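DTDP-4-amino-4,6-dideoxyglucose formyltransferase (Shewanella sp. FDAARGOS_354, PDB 6V2T) probably transfers a formyl group from a folate cofactor to the 4-amino group of dTDP-4-amino-4,6-dideoxyglucose, a nucleotide-linked sugar, probably for lipopolysaccharide O-antigen synthesis. Local coordinates at residues Gln102-Ser106 and Glu107-Asn111. Sequence-based numbering, arbitrary orientation.
With FOL (folic acid), chain H.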
loop_
_atom_site.group_PDB
_atom_site.type_symbol
_atom_site.label_atom_id
_atom_site.label_comp_id
_atom_site.label_asym_id
_atom_site.label_seq_id
_atom_site.Cartn_x
_atom_site.Cartn_y
_atom_site.Cartn_z
ATOM N N GLN B 102 3.961 -14.296 -26.612
ATOM C CA GLN B 102 4.146 -15.637 -27.248
ATOM C C GLN B 102 5.622 -15.971 -27.443
ATOM O O GLN B 102 6.379 -15.110 -27.889
ATOM C CB GLN B 102 3.500 -15.720 -28.626
ATOM C CG GLN B 102 1.988 -15.575 -28.618
ATOM C CD GLN B 102 1.439 -15.759 -30.015
ATOM O OE1 GLN B 102 1.534 -14.874 -30.869
ATOM N NE2 GLN B 102 0.889 -16.936 -30.262
ATOM N N ILE B 103 5.998 -17.221 -27.199
ATOM C CA ILE B 103 7.342 -17.740 -27.552
ATOM C C ILE B 103 7.396 -17.924 -29.071
ATOM O O ILE B 103 6.478 -18.563 -29.618
ATOM C CB ILE B 103 7.650 -19.044 -26.800
ATOM C CG1 ILE B 103 7.634 -18.823 -25.284
ATOM C CG2 ILE B 103 8.988 -19.598 -27.288
ATOM C CD1 ILE B 103 7.281 -20.056 -24.465
ATOM N N PHE B 104 8.426 -17.383 -29.734
ATOM C CA PHE B 104 8.616 -17.578 -31.196
ATOM C C PHE B 104 9.115 -18.994 -31.430
ATOM O O PHE B 104 10.058 -19.422 -30.777
ATOM C CB PHE B 104 9.584 -16.559 -31.803
ATOM C CG PHE B 104 9.033 -15.167 -31.968
ATOM C CD1 PHE B 104 7.990 -14.704 -31.181
ATOM C CD2 PHE B 104 9.572 -14.311 -32.923
ATOM C CE1 PHE B 104 7.512 -13.412 -31.330
ATOM C CE2 PHE B 104 9.103 -13.010 -33.051
ATOM C CZ PHE B 104 8.075 -12.570 -32.260
ATOM N N PRO B 105 8.508 -19.769 -32.355
ATOM C CA PRO B 105 9.027 -21.082 -32.694
ATOM C C PRO B 105 10.353 -20.984 -33.459
ATOM O O PRO B 105 10.624 -19.963 -34.105
ATOM C CB PRO B 105 7.943 -21.659 -33.608
ATOM C CG PRO B 105 7.370 -20.438 -34.284
ATOM C CD PRO B 105 7.362 -19.392 -33.194
ATOM N N SER B 106 11.135 -22.055 -33.394
ATOM C CA SER B 106 12.405 -22.236 -34.134
ATOM C C SER B 106 12.224 -21.885 -35.621
ATOM O O SER B 106 13.127 -21.265 -36.162
ATOM C CB SER B 106 12.919 -23.633 -33.929
ATOM O OG SER B 106 12.022 -24.559 -34.496
ATOM N N GLU B 107 11.068 -22.184 -36.243
ATOM C CA GLU B 107 10.784 -21.908 -37.677
ATOM C C GLU B 107 10.690 -20.402 -37.952
ATOM O O GLU B 107 10.908 -20.015 -39.126
ATOM C CB GLU B 107 9.478 -22.570 -38.133
ATOM C CG GLU B 107 9.559 -24.085 -38.245
ATOM C CD GLU B 107 9.383 -24.856 -36.947
ATOM O OE1 GLU B 107 9.110 -24.217 -35.896
ATOM O OE2 GLU B 107 9.537 -26.102 -36.979
ATOM N N LEU B 108 10.353 -19.572 -36.957
ATOM C CA LEU B 108 10.358 -18.099 -37.129
ATOM C C LEU B 108 11.780 -17.559 -36.897
ATOM O O LEU B 108 12.295 -16.886 -37.782
ATOM C CB LEU B 108 9.379 -17.472 -36.139
ATOM C CG LEU B 108 8.483 -16.359 -36.664
ATOM C CD1 LEU B 108 7.827 -15.621 -35.520
ATOM C CD2 LEU B 108 9.215 -15.398 -37.586
ATOM N N VAL B 109 12.361 -17.805 -35.719
ATOM C CA VAL B 109 13.637 -17.159 -35.278
ATOM C C VAL B 109 14.809 -17.585 -36.167
ATOM O O VAL B 109 15.736 -16.755 -36.325
ATOM C CB VAL B 109 13.942 -17.364 -33.778
ATOM C CG1 VAL B 109 12.830 -16.812 -32.904
ATOM C CG2 VAL B 109 14.252 -18.799 -33.394
ATOM N N ASN B 110 14.796 -18.803 -36.719
ATOM C CA ASN B 110 15.907 -19.345 -37.544
ATOM C C ASN B 110 15.835 -18.803 -38.973
ATOM O O ASN B 110 16.877 -18.838 -39.648
ATOM C CB ASN B 110 15.936 -20.879 -37.542
ATOM C CG ASN B 110 16.284 -21.453 -36.183
ATOM O OD1 ASN B 110 16.925 -20.796 -35.360
ATOM N ND2 ASN B 110 15.875 -22.680 -35.933
ATOM N N ASN B 111 14.675 -18.318 -39.416
ATOM C CA ASN B 111 14.425 -17.944 -40.834
ATOM C C ASN B 111 14.227 -16.440 -41.037
ATOM O O ASN B 111 14.147 -16.059 -42.211
ATOM C CB ASN B 111 13.205 -18.680 -41.409
ATOM C CG ASN B 111 13.507 -20.153 -41.598
ATOM O OD1 ASN B 111 14.434 -20.506 -42.316
ATOM N ND2 ASN B 111 12.803 -21.006 -40.875
HETATM N N1 FOL H . 10.647 -16.140 -28.314
HETATM C C2 FOL H . 11.842 -16.738 -28.450
HETATM N NA2 FOL H . 11.946 -17.839 -29.188
HETATM N N3 FOL H . 12.966 -16.208 -27.880
HETATM C C4 FOL H . 12.878 -15.110 -27.114
HETATM O O4 FOL H . 13.966 -14.699 -26.631
HETATM C C4A FOL H . 11.648 -14.477 -26.961
HETATM N N5 FOL H . 11.478 -13.400 -26.193
HETATM C C6 FOL H . 10.166 -12.954 -25.712
HETATM C C7 FOL H . 9.151 -13.209 -26.842
HETATM N N8 FOL H . 9.310 -14.492 -27.472
HETATM C C8A FOL H . 10.531 -15.038 -27.588
HETATM C C9 FOL H . 9.841 -13.460 -24.257
HETATM N N10 FOL H . 8.415 -13.718 -24.042
HETATM C C11 FOL H . 6.674 -16.920 -21.937
HETATM C C12 FOL H . 5.899 -15.963 -22.597
HETATM C C13 FOL H . 6.501 -14.900 -23.277
HETATM C C14 FOL H . 7.873 -14.770 -23.344
HETATM C C15 FOL H . 8.642 -15.740 -22.709
HETATM C C16 FOL H . 8.054 -16.800 -22.015
HETATM C C FOL H . 6.026 -18.085 -21.226
HETATM O O FOL H . 4.895 -18.355 -21.565
HETATM N N FOL H . 6.657 -18.855 -20.335
#
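Two backbone amides converge on the carbonyl oxygen of P105, the N-cap residue of the short helix 106-109. V109 N reaches P105 O at 3.2 Å, nearly straight (167°) and in the carbonyl plane, whereas L108 N lies at 2.9 Å from P105 O but well above that plane, with a more bent approach. N110 N continues the helical pattern to S106 O, 3.0 Å away. At this first turn S106 OG gives a weak bond to E107 OE1, the glutamate chain bending at chi2 (82°) to bring its carboxylate back beside the serine and P105 CB. Among the buried side chains, L108 CD1 lies over one face of the F104 ring, 3.4 Å from F104 CD2. V109 CG1 instead meets the ring near its plane, at the edge, and sits 3.4 Å from F104 CB. The same methyl comes within 4.0 Å of FOL NA2, and F104 and V109 both line the folic acid pocket, which thus borders the start of the helix. There the pterin amino group NA2 donates to F104 O at 2.9 Å, and F104 N lies close to FOL N1. The turn follows strand 94-98 and leads into strand 113-118 of the central mixed sheet; F104 packs on V95 and S97 of strand 94-98 and, with L108, on C114 of strand 113-118, while L108 and P105 rest on I88 and V85 of helix 82-91.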